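Side-chain contacts in WbbM protein (Klebsiella pneumoniae, PDB 6U4B), which is a bifunctional O-antigen polymerase, probably joining sugars through two glycosyltransferase modules, one of which holds a magnesium ion: residues K341-Y344 with L345-T348; R363-V367 with N368-E372; T33-H36 with K37-F41; I392-L395 with F396-Y399. All blocks are in the same frame, centred on the assembly; numbering follows the deposited sequence.

Contact 1: residues K341-Y344 with L345-T348; sequences KVSY and LNKT
S343 OG accepts a hydrogen bond from N346 N at 2.9 Å, the N-cap bond at the start of helix 344-352. The S343 hydroxyl lies between its own backbone N and carbonyl carbon (chi1 70°), which brings it close to N346 N. The next bonds are those of the helix itself: K347 N to S343 O and T348 N to Y344 O. Y344 O has a second donor, T348 OG1 at 3.0 Å, and the two donors come from opposite faces of the carbonyl plane. T348 OG1 also lies 3.6 Å from Y344 CE1, over one face of the ring and toward its rim. On another side, V342 CG1 meets N346 CB at 3.7 Å and K347 CG at 3.9 Å. K347 bends at chi3, and a water accepts from K347 NZ and donates to V342 O. Farther out, D310 takes bonds from S343 N and N346 ND2, W588 donates to N346 OD1, and N59 accepts from K347 NZ. L345 packs on D577 of a second subunit. The helix thus starts with N346 N satisfied by a side chain. The carboxylate of D310 beside this end would probably suit the helix dipole.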
loop_
_atom_site.group_PDB
_atom_site.type_symbol
_atom_site.label_atom_id
_atom_site.label_comp_id
_atom_site.label_asym_id
_atom_site.label_seq_id
_atom_site.Cartn_x
_atom_site.Cartn_y
_atom_site.Cartn_z
ATOM N N LYS A 341 27.345 4.963 -11.090
ATOM C CA LYS A 341 27.533 5.462 -9.730
ATOM C C LYS A 341 26.199 5.650 -9.009
ATOM O O LYS A 341 25.968 6.657 -8.335
ATOM C CB LYS A 341 28.352 6.753 -9.729
ATOM C CG LYS A 341 29.771 6.561 -10.257
ATOM C CD LYS A 341 30.510 7.880 -10.376
ATOM C CE LYS A 341 31.857 7.698 -11.061
ATOM N NZ LYS A 341 32.799 6.865 -10.257
ATOM N N VAL A 342 25.311 4.668 -9.153
ATOM C CA VAL A 342 24.112 4.623 -8.329
ATOM C C VAL A 342 24.514 4.273 -6.904
ATOM O O VAL A 342 25.370 3.405 -6.675
ATOM C CB VAL A 342 23.102 3.614 -8.898
ATOM C CG1 VAL A 342 21.833 3.592 -8.055
ATOM C CG2 VAL A 342 22.774 3.956 -10.341
ATOM N N SER A 343 23.912 4.963 -5.937
ATOM C CA SER A 343 24.308 4.816 -4.545
ATOM C C SER A 343 24.074 3.388 -4.061
ATOM O O SER A 343 23.249 2.644 -4.601
ATOM C CB SER A 343 23.535 5.795 -3.661
ATOM O OG SER A 343 22.170 5.425 -3.569
ATOM N N TYR A 344 24.833 3.007 -3.029
ATOM C CA TYR A 344 24.627 1.704 -2.403
ATOM C C TYR A 344 23.209 1.578 -1.861
ATOM O O TYR A 344 22.573 0.526 -2.000
ATOM C CB TYR A 344 25.652 1.486 -1.289
ATOM C CG TYR A 344 25.566 0.122 -0.646
ATOM C CD1 TYR A 344 24.799 -0.086 0.493
ATOM C CD2 TYR A 344 26.248 -0.963 -1.182
ATOM C CE1 TYR A 344 24.715 -1.334 1.080
ATOM C CE2 TYR A 344 26.171 -2.214 -0.599
ATOM C CZ TYR A 344 25.403 -2.394 0.529
ATOM O OH TYR A 344 25.326 -3.639 1.108
ATOM N N LEU A 345 22.695 2.650 -1.253
ATOM C CA LEU A 345 21.326 2.641 -0.746
ATOM C C LEU A 345 20.323 2.403 -1.870
ATOM O O LEU A 345 19.420 1.569 -1.743
ATOM C CB LEU A 345 21.033 3.957 -0.024
ATOM C CG LEU A 345 19.633 4.121 0.579
ATOM C CD1 LEU A 345 19.321 2.987 1.547
ATOM C CD2 LEU A 345 19.510 5.467 1.277
ATOM N N ASN A 346 20.471 3.120 -2.986
ATOM C CA ASN A 346 19.515 2.969 -4.080
ATOM C C ASN A 346 19.620 1.596 -4.729
ATOM O O ASN A 346 18.599 0.994 -5.078
ATOM C CB ASN A 346 19.709 4.074 -5.116
ATOM C CG ASN A 346 18.951 5.337 -4.764
ATOM O OD1 ASN A 346 17.864 5.279 -4.187
ATOM N ND2 ASN A 346 19.522 6.489 -5.103
ATOM N N LYS A 347 20.842 1.078 -4.893
ATOM C CA LYS A 347 20.999 -0.267 -5.439
ATOM C C LYS A 347 20.336 -1.303 -4.540
ATOM O O LYS A 347 19.707 -2.251 -5.029
ATOM C CB LYS A 347 22.481 -0.597 -5.640
ATOM C CG LYS A 347 23.109 0.120 -6.828
ATOM C CD LYS A 347 24.438 -0.507 -7.255
ATOM C CE LYS A 347 25.597 -0.039 -6.392
ATOM N NZ LYS A 347 26.913 -0.330 -7.039
ATOM N N THR A 348 20.451 -1.129 -3.221
ATOM C CA THR A 348 19.791 -2.038 -2.290
ATOM C C THR A 348 18.274 -1.943 -2.411
ATOM O O THR A 348 17.579 -2.963 -2.478
ATOM C CB THR A 348 20.236 -1.734 -0.859
ATOM O OG1 THR A 348 21.634 -2.027 -0.718
ATOM C CG2 THR A 348 19.439 -2.560 0.130
HETATM O O HOH W 1 27.458 2.266 -7.903
#

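Contact 2: residues R363-V367 with N368-E372; sequences RFFDV and NAFTE
F365 and F370 form the tightly packed side of this strand-to-3-10 junction. F365 CE2 comes within 3.8 Å of F370 CE1, with the ring planes at 37°, an oblique pairing. A369 CB fills in at 3.9 Å from F365 CZ. V367 CG2 lies 3.6 Å from F370 CD2, and the two side chains cross at about a right angle. Having CG2 anti to the backbone N places that methyl by the ring. F391 stacks on F370, and L395 touches both phenyl groups, so this side is buried.

The other side is polar and partly exposed. D366 OD2 accepts from N368 ND2 at 2.9 Å on its syn lone pair, and from N368 N at 3.0 Å from above the carboxylate plane. The carboxylate and amide planes are 84° apart. N368 ND2 has a further acceptor in N340 OD1, at the end of the neighbouring parallel strand 333-340. Backbone bonds from A369 N to D366 O and from F370 N to V367 O close the turn.

With D366 OD2 and N340 OD1 both accepting from ND2, the rotation of the N368 amide is set. D366 OD2 takes a main-chain and a side-chain N-H of one asparagine, which would probably stabilise the charged form of D366.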
loop_
_atom_site.group_PDB
_atom_site.type_symbol
_atom_site.label_atom_id
_atom_site.label_comp_id
_atom_site.label_asym_id
_atom_site.label_seq_id
_atom_site.Cartn_x
_atom_site.Cartn_y
_atom_site.Cartn_z
ATOM N N ARG A 363 20.331 -7.406 -11.488
ATOM C CA ARG A 363 21.773 -7.319 -11.322
ATOM C C ARG A 363 22.251 -5.963 -11.823
ATOM O O ARG A 363 21.593 -5.311 -12.638
ATOM C CB ARG A 363 22.499 -8.446 -12.067
ATOM C CG ARG A 363 22.204 -9.843 -11.537
ATOM C CD ARG A 363 22.851 -10.903 -12.414
ATOM N NE ARG A 363 22.259 -10.947 -13.750
ATOM C CZ ARG A 363 22.796 -11.587 -14.785
ATOM N NH1 ARG A 363 23.946 -12.236 -14.648
ATOM N NH2 ARG A 363 22.186 -11.577 -15.960
ATOM N N PHE A 364 23.405 -5.542 -11.317
ATOM C CA PHE A 364 24.000 -4.261 -11.668
ATOM C C PHE A 364 25.352 -4.478 -12.328
ATOM O O PHE A 364 26.113 -5.368 -11.932
ATOM C CB PHE A 364 24.172 -3.368 -10.437
ATOM C CG PHE A 364 22.878 -2.896 -9.846
ATOM C CD1 PHE A 364 22.241 -1.773 -10.350
ATOM C CD2 PHE A 364 22.298 -3.571 -8.785
ATOM C CE1 PHE A 364 21.043 -1.335 -9.808
ATOM C CE2 PHE A 364 21.101 -3.138 -8.237
ATOM C CZ PHE A 364 20.475 -2.018 -8.749
ATOM N N PHE A 365 25.649 -3.653 -13.328
ATOM C CA PHE A 365 26.955 -3.635 -13.969
ATOM C C PHE A 365 27.406 -2.190 -14.110
ATOM O O PHE A 365 26.633 -1.338 -14.562
ATOM C CB PHE A 365 26.919 -4.319 -15.339
ATOM C CG PHE A 365 28.261 -4.382 -16.015
ATOM C CD1 PHE A 365 29.201 -5.325 -15.627
ATOM C CD2 PHE A 365 28.585 -3.497 -17.029
ATOM C CE1 PHE A 365 30.443 -5.386 -16.241
ATOM C CE2 PHE A 365 29.828 -3.551 -17.650
ATOM C CZ PHE A 365 30.756 -4.498 -17.255
ATOM N N ASP A 366 28.644 -1.916 -13.709
ATOM C CA ASP A 366 29.213 -0.579 -13.844
ATOM C C ASP A 366 29.313 -0.205 -15.317
ATOM O O ASP A 366 30.157 -0.740 -16.044
ATOM C CB ASP A 366 30.587 -0.512 -13.173
ATOM C CG ASP A 366 31.150 0.902 -13.124
ATOM O OD1 ASP A 366 32.194 1.099 -12.466
ATOM O OD2 ASP A 366 30.548 1.820 -13.720
ATOM N N VAL A 367 28.459 0.722 -15.762
ATOM C CA VAL A 367 28.436 1.110 -17.167
ATOM C C VAL A 367 29.761 1.718 -17.607
ATOM O O VAL A 367 30.107 1.659 -18.792
ATOM C CB VAL A 367 27.261 2.080 -17.425
ATOM C CG1 VAL A 367 27.571 3.467 -16.873
ATOM C CG2 VAL A 367 26.916 2.140 -18.912
ATOM N N ASN A 368 30.534 2.275 -16.670
ATOM C CA ASN A 368 31.758 2.985 -17.015
ATOM C C ASN A 368 32.866 2.064 -17.507
ATOM O O ASN A 368 33.865 2.559 -18.039
ATOM C CB ASN A 368 32.238 3.794 -15.812
ATOM C CG ASN A 368 31.234 4.853 -15.395
ATOM O OD1 ASN A 368 31.044 5.848 -16.094
ATOM N ND2 ASN A 368 30.580 4.639 -14.258
ATOM N N ALA A 369 32.713 0.745 -17.360
ATOM C CA ALA A 369 33.677 -0.180 -17.942
ATOM C C ALA A 369 33.673 -0.125 -19.464
ATOM O O ALA A 369 34.625 -0.601 -20.092
ATOM C CB ALA A 369 33.387 -1.606 -17.476
ATOM N N PHE A 370 32.626 0.445 -20.067
ATOM C CA PHE A 370 32.525 0.505 -21.520
ATOM C C PHE A 370 33.576 1.410 -22.149
ATOM O O PHE A 370 33.837 1.289 -23.349
ATOM C CB PHE A 370 31.129 0.974 -21.933
ATOM C CG PHE A 370 30.044 -0.027 -21.653
ATOM C CD1 PHE A 370 30.342 -1.372 -21.511
ATOM C CD2 PHE A 370 28.723 0.378 -21.540
ATOM C CE1 PHE A 370 29.347 -2.295 -21.257
ATOM C CE2 PHE A 370 27.718 -0.540 -21.285
ATOM C CZ PHE A 370 28.032 -1.879 -21.142
ATOM N N THR A 371 34.185 2.313 -21.376
ATOM C CA THR A 371 35.195 3.202 -21.936
ATOM C C THR A 371 36.514 2.497 -22.220
ATOM O O THR A 371 37.420 3.123 -22.784
ATOM C CB THR A 371 35.448 4.384 -20.997
ATOM O OG1 THR A 371 35.985 3.908 -19.757
ATOM C CG2 THR A 371 34.153 5.137 -20.732
ATOM N N GLU A 372 36.644 1.222 -21.857
ATOM C CA GLU A 372 37.900 0.495 -21.998
ATOM C C GLU A 372 37.650 -0.940 -22.444
ATOM O O GLU A 372 38.268 -1.882 -21.937
ATOM C CB GLU A 372 38.699 0.525 -20.695
ATOM C CG GLU A 372 37.850 0.319 -19.447
ATOM C CD GLU A 372 38.663 0.411 -18.173
ATOM O OE1 GLU A 372 38.616 -0.539 -17.364
ATOM O OE2 GLU A 372 39.356 1.435 -17.987
#

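Contact 3: residues T33-H36 with K37-F41; sequences TSHH and KPSAF
The chain leaves strand 29-35 at H35, turns through H36 and K37, and doubles back so that S39 and F41 face H35. This is the loop between the parallel neighbours 29-35 and 47-51 of a mixed sheet, in the DUF4422 part of the protein. H35 carries the contact. Its ND1 donates to S39 OG at 2.7 Å, nearly straight (172°) and in the ring plane. At the other nitrogen, H35 NE2 and T33 OG1 are hydrogen-bonded at 3.0 Å. The imidazole is therefore held at both nitrogens, which fixes its rotation. F41 then meets it in a T-shaped pair: the edge of the phenyl points at the face of H35, with centroids 4.8 Å apart and planes at 75°. F41 CE2 sits over the centre of the H35 ring. S39 OG is itself positioned by the bond it donates to K37 O, 2.9 Å. A water donates to S39 OG and accepts from H36 N, bridging the two arms of the turn. P49 of the adjacent strand packs on both H35 and F41, and N291 accepts from F41 N. On the exposed side, H36 and K37 run side by side, pointing the same way. Their contact is a CH-pi interaction, with K37 CG 4.1 Å from the centroid of the H36 ring.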
loop_
_atom_site.group_PDB
_atom_site.type_symbol
_atom_site.label_atom_id
_atom_site.label_comp_id
_atom_site.label_asym_id
_atom_site.label_seq_id
_atom_site.Cartn_x
_atom_site.Cartn_y
_atom_site.Cartn_z
ATOM N N THR A 33 42.381 -15.902 -10.287
ATOM C CA THR A 33 42.693 -14.479 -10.296
ATOM C C THR A 33 41.616 -13.714 -9.536
ATOM O O THR A 33 40.424 -14.024 -9.646
ATOM C CB THR A 33 42.811 -13.939 -11.726
ATOM O OG1 THR A 33 41.657 -14.320 -12.487
ATOM C CG2 THR A 33 44.061 -14.487 -12.399
ATOM N N SER A 34 42.040 -12.714 -8.767
ATOM C CA SER A 34 41.151 -11.961 -7.891
ATOM C C SER A 34 40.782 -10.633 -8.540
ATOM O O SER A 34 41.660 -9.819 -8.843
ATOM C CB SER A 34 41.802 -11.727 -6.530
ATOM O OG SER A 34 41.870 -12.934 -5.794
ATOM N N HIS A 35 39.486 -10.413 -8.732
ATOM C CA HIS A 35 38.968 -9.186 -9.313
ATOM C C HIS A 35 37.980 -8.541 -8.349
ATOM O O HIS A 35 37.253 -9.229 -7.627
ATOM C CB HIS A 35 38.276 -9.451 -10.656
ATOM C CG HIS A 35 39.120 -10.203 -11.641
ATOM N ND1 HIS A 35 39.650 -9.616 -12.770
ATOM C CD2 HIS A 35 39.511 -11.500 -11.673
ATOM C CE1 HIS A 35 40.335 -10.515 -13.452
ATOM N NE2 HIS A 35 40.267 -11.668 -12.809
ATOM N N HIS A 36 37.965 -7.208 -8.341
ATOM C CA HIS A 36 37.022 -6.440 -7.540
ATOM C C HIS A 36 36.220 -5.449 -8.371
ATOM O O HIS A 36 35.342 -4.769 -7.826
ATOM C CB HIS A 36 37.757 -5.697 -6.414
ATOM C CG HIS A 36 38.599 -4.554 -6.889
ATOM N ND1 HIS A 36 39.843 -4.728 -7.456
ATOM C CD2 HIS A 36 38.373 -3.219 -6.878
ATOM C CE1 HIS A 36 40.347 -3.549 -7.776
ATOM N NE2 HIS A 36 39.474 -2.617 -7.436
ATOM N N LYS A 37 36.498 -5.345 -9.664
ATOM C CA LYS A 37 35.752 -4.475 -10.562
ATOM C C LYS A 37 35.854 -5.068 -11.960
ATOM O O LYS A 37 36.637 -5.993 -12.192
ATOM C CB LYS A 37 36.291 -3.040 -10.530
ATOM C CG LYS A 37 37.728 -2.879 -10.988
ATOM C CD LYS A 37 38.022 -1.416 -11.282
ATOM C CE LYS A 37 39.456 -1.046 -10.936
ATOM N NZ LYS A 37 39.718 0.397 -11.205
ATOM N N PRO A 38 35.039 -4.570 -12.913
ATOM C CA PRO A 38 35.185 -5.034 -14.302
ATOM C C PRO A 38 36.611 -4.893 -14.808
ATOM O O PRO A 38 37.149 -3.784 -14.881
ATOM C CB PRO A 38 34.218 -4.130 -15.075
ATOM C CG PRO A 38 33.158 -3.804 -14.072
ATOM C CD PRO A 38 33.866 -3.690 -12.753
ATOM N N SER A 39 37.238 -6.018 -15.144
ATOM C CA SER A 39 38.640 -6.033 -15.527
ATOM C C SER A 39 38.905 -7.257 -16.389
ATOM O O SER A 39 38.224 -8.279 -16.265
ATOM C CB SER A 39 39.553 -6.026 -14.296
ATOM O OG SER A 39 39.126 -6.982 -13.341
ATOM N N ALA A 40 39.917 -7.145 -17.249
ATOM C CA ALA A 40 40.152 -8.142 -18.287
ATOM C C ALA A 40 40.450 -9.514 -17.695
ATOM O O ALA A 40 41.135 -9.640 -16.675
ATOM C CB ALA A 40 41.307 -7.701 -19.186
ATOM N N PHE A 41 39.936 -10.547 -18.355
ATOM C CA PHE A 41 40.127 -11.931 -17.944
ATOM C C PHE A 41 41.139 -12.614 -18.853
ATOM O O PHE A 41 41.158 -12.382 -20.066
ATOM C CB PHE A 41 38.806 -12.699 -17.985
ATOM C CG PHE A 41 37.764 -12.175 -17.039
ATOM C CD1 PHE A 41 36.453 -12.011 -17.456
ATOM C CD2 PHE A 41 38.093 -11.857 -15.730
ATOM C CE1 PHE A 41 35.488 -11.530 -16.584
ATOM C CE2 PHE A 41 37.131 -11.378 -14.855
ATOM C CZ PHE A 41 35.827 -11.214 -15.282
HETATM O O HOH W 2 39.669 -5.774 -10.652
#

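Contact 4: residues I392-L395 with F396-Y399; sequences IPQL and FRRY
One helical turn, I392 to L395, runs straight into a type I beta turn from F396 to Y399, where F396 is the first residue to leave helical backbone angles. The F396 N to I392 O bond, 3.0 Å, closes the helix, and Y399 N to F396 O closes the turn. The piece leads into strand 402-405 of the glycosyltransferase family 8 part, ahead of magnesium ligand D406. The F396 side chain folds back against the helix. L395 CG lies over one face of the ring, and L395 CD2 is 3.7 Å from F396 CE2. The I392 carbonyl oxygen is at the ring edge, near its plane. I392 CG2 adds a looser contact, 4.1 Å from F396 CD2. V305 of strand 302-309 packs on F396 as well. R397 takes the polar side. Its CG sits between the backbone N and carbonyl carbon (chi1 61°), and from there the chain runs extended to NE. The R397 side chain lies alongside Q394, pointing the same way. The guanidinium reaches beyond the turn, where NH2 donates to N291 O. R397 NH1 meets Q394 O at 2.7 Å from above the carbonyl plane, with a bent N-H...O angle of 131°.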
loop_
_atom_site.group_PDB
_atom_site.type_symbol
_atom_site.label_atom_id
_atom_site.label_comp_id
_atom_site.label_asym_id
_atom_site.label_seq_id
_atom_site.Cartn_x
_atom_site.Cartn_y
_atom_site.Cartn_z
ATOM N N ILE A 392 25.491 -2.882 -25.938
ATOM C CA ILE A 392 24.643 -4.036 -25.624
ATOM C C ILE A 392 25.058 -5.289 -26.386
ATOM O O ILE A 392 25.144 -6.356 -25.760
ATOM C CB ILE A 392 23.164 -3.671 -25.820
ATOM C CG1 ILE A 392 22.695 -2.790 -24.660
ATOM C CG2 ILE A 392 22.308 -4.926 -25.934
ATOM C CD1 ILE A 392 21.379 -2.081 -24.908
ATOM N N PRO A 393 25.338 -5.255 -27.692
ATOM C CA PRO A 393 25.760 -6.496 -28.370
ATOM C C PRO A 393 27.065 -7.079 -27.850
ATOM O O PRO A 393 27.325 -8.267 -28.079
ATOM C CB PRO A 393 25.884 -6.073 -29.842
ATOM C CG PRO A 393 26.024 -4.594 -29.808
ATOM C CD PRO A 393 25.192 -4.147 -28.653
ATOM N N GLN A 394 27.895 -6.298 -27.156
ATOM C CA GLN A 394 29.146 -6.833 -26.629
ATOM C C GLN A 394 28.976 -7.412 -25.227
ATOM O O GLN A 394 29.344 -8.564 -24.980
ATOM C CB GLN A 394 30.229 -5.749 -26.627
ATOM C CG GLN A 394 31.626 -6.257 -26.272
ATOM C CD GLN A 394 32.247 -7.113 -27.369
ATOM O OE1 GLN A 394 31.671 -7.288 -28.444
ATOM N NE2 GLN A 394 33.434 -7.648 -27.100
ATOM N N LEU A 395 28.415 -6.630 -24.301
ATOM C CA LEU A 395 28.249 -7.109 -22.932
ATOM C C LEU A 395 27.275 -8.280 -22.866
ATOM O O LEU A 395 27.474 -9.219 -22.086
ATOM C CB LEU A 395 27.777 -5.968 -22.034
ATOM C CG LEU A 395 27.636 -6.298 -20.547
ATOM C CD1 LEU A 395 28.996 -6.640 -19.949
ATOM C CD2 LEU A 395 26.979 -5.151 -19.791
ATOM N N PHE A 396 26.221 -8.246 -23.683
ATOM C CA PHE A 396 25.178 -9.265 -23.668
ATOM C C PHE A 396 25.311 -10.254 -24.820
ATOM O O PHE A 396 24.316 -10.854 -25.239
ATOM C CB PHE A 396 23.800 -8.602 -23.681
ATOM C CG PHE A 396 23.515 -7.796 -22.449
ATOM C CD1 PHE A 396 22.945 -8.393 -21.338
ATOM C CD2 PHE A 396 23.837 -6.450 -22.390
ATOM C CE1 PHE A 396 22.687 -7.663 -20.197
ATOM C CE2 PHE A 396 23.582 -5.712 -21.249
ATOM C CZ PHE A 396 23.008 -6.320 -20.148
ATOM N N ARG A 397 26.533 -10.462 -25.318
ATOM C CA ARG A 397 26.759 -11.310 -26.484
ATOM C C ARG A 397 26.417 -12.775 -26.242
ATOM O O ARG A 397 26.357 -13.542 -27.209
ATOM C CB ARG A 397 28.214 -11.191 -26.947
ATOM C CG ARG A 397 29.254 -11.633 -25.921
ATOM C CD ARG A 397 30.662 -11.506 -26.493
ATOM N NE ARG A 397 31.696 -11.824 -25.512
ATOM C CZ ARG A 397 32.198 -10.950 -24.647
ATOM N NH1 ARG A 397 31.752 -9.701 -24.632
ATOM N NH2 ARG A 397 33.141 -11.325 -23.791
ATOM N N ARG A 398 26.188 -13.184 -24.996
ATOM C CA ARG A 398 25.771 -14.548 -24.697
ATOM C C ARG A 398 24.258 -14.708 -24.656
ATOM O O ARG A 398 23.772 -15.807 -24.371
ATOM C CB ARG A 398 26.390 -15.006 -23.373
ATOM C CG ARG A 398 27.877 -15.272 -23.496
ATOM C CD ARG A 398 28.569 -15.374 -22.153
ATOM N NE ARG A 398 29.986 -15.053 -22.284
ATOM C CZ ARG A 398 30.891 -15.234 -21.329
ATOM N NH1 ARG A 398 30.535 -15.748 -20.161
ATOM N NH2 ARG A 398 32.157 -14.907 -21.549
ATOM N N TYR A 399 23.510 -13.648 -24.939
ATOM C CA TYR A 399 22.061 -13.695 -25.036
ATOM C C TYR A 399 21.642 -13.774 -26.500
ATOM O O TYR A 399 22.316 -13.241 -27.384
ATOM C CB TYR A 399 21.433 -12.458 -24.388
ATOM C CG TYR A 399 21.502 -12.428 -22.879
ATOM C CD1 TYR A 399 20.367 -12.657 -22.114
ATOM C CD2 TYR A 399 22.695 -12.162 -22.216
ATOM C CE1 TYR A 399 20.414 -12.627 -20.732
ATOM C CE2 TYR A 399 22.753 -12.131 -20.832
ATOM C CZ TYR A 399 21.606 -12.365 -20.095
ATOM O OH TYR A 399 21.650 -12.335 -18.718
#

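How the contacts relate
From the N terminus, contact 3 comes first, closing the loop after strand 29-35 in the DUF4422 part. Contacts 1, 2 and 4 follow in the glycosyltransferase family 8 part. All four are in series; none nests or crosses. Contact 1 starts helix 344-352, which leads on to strand 360-366; contact 2 closes the turn after that strand, and contact 4 ends the short helix 392-395. Contact 2 is the hub. F364 packs on K347 of contact 1. Contact 4 reaches it through L395. P38 of contact 3 packs on F365 and A369, joining the two parts of the protein there. Contacts 1 and 3 stay about 10 Å apart at their nearest atoms.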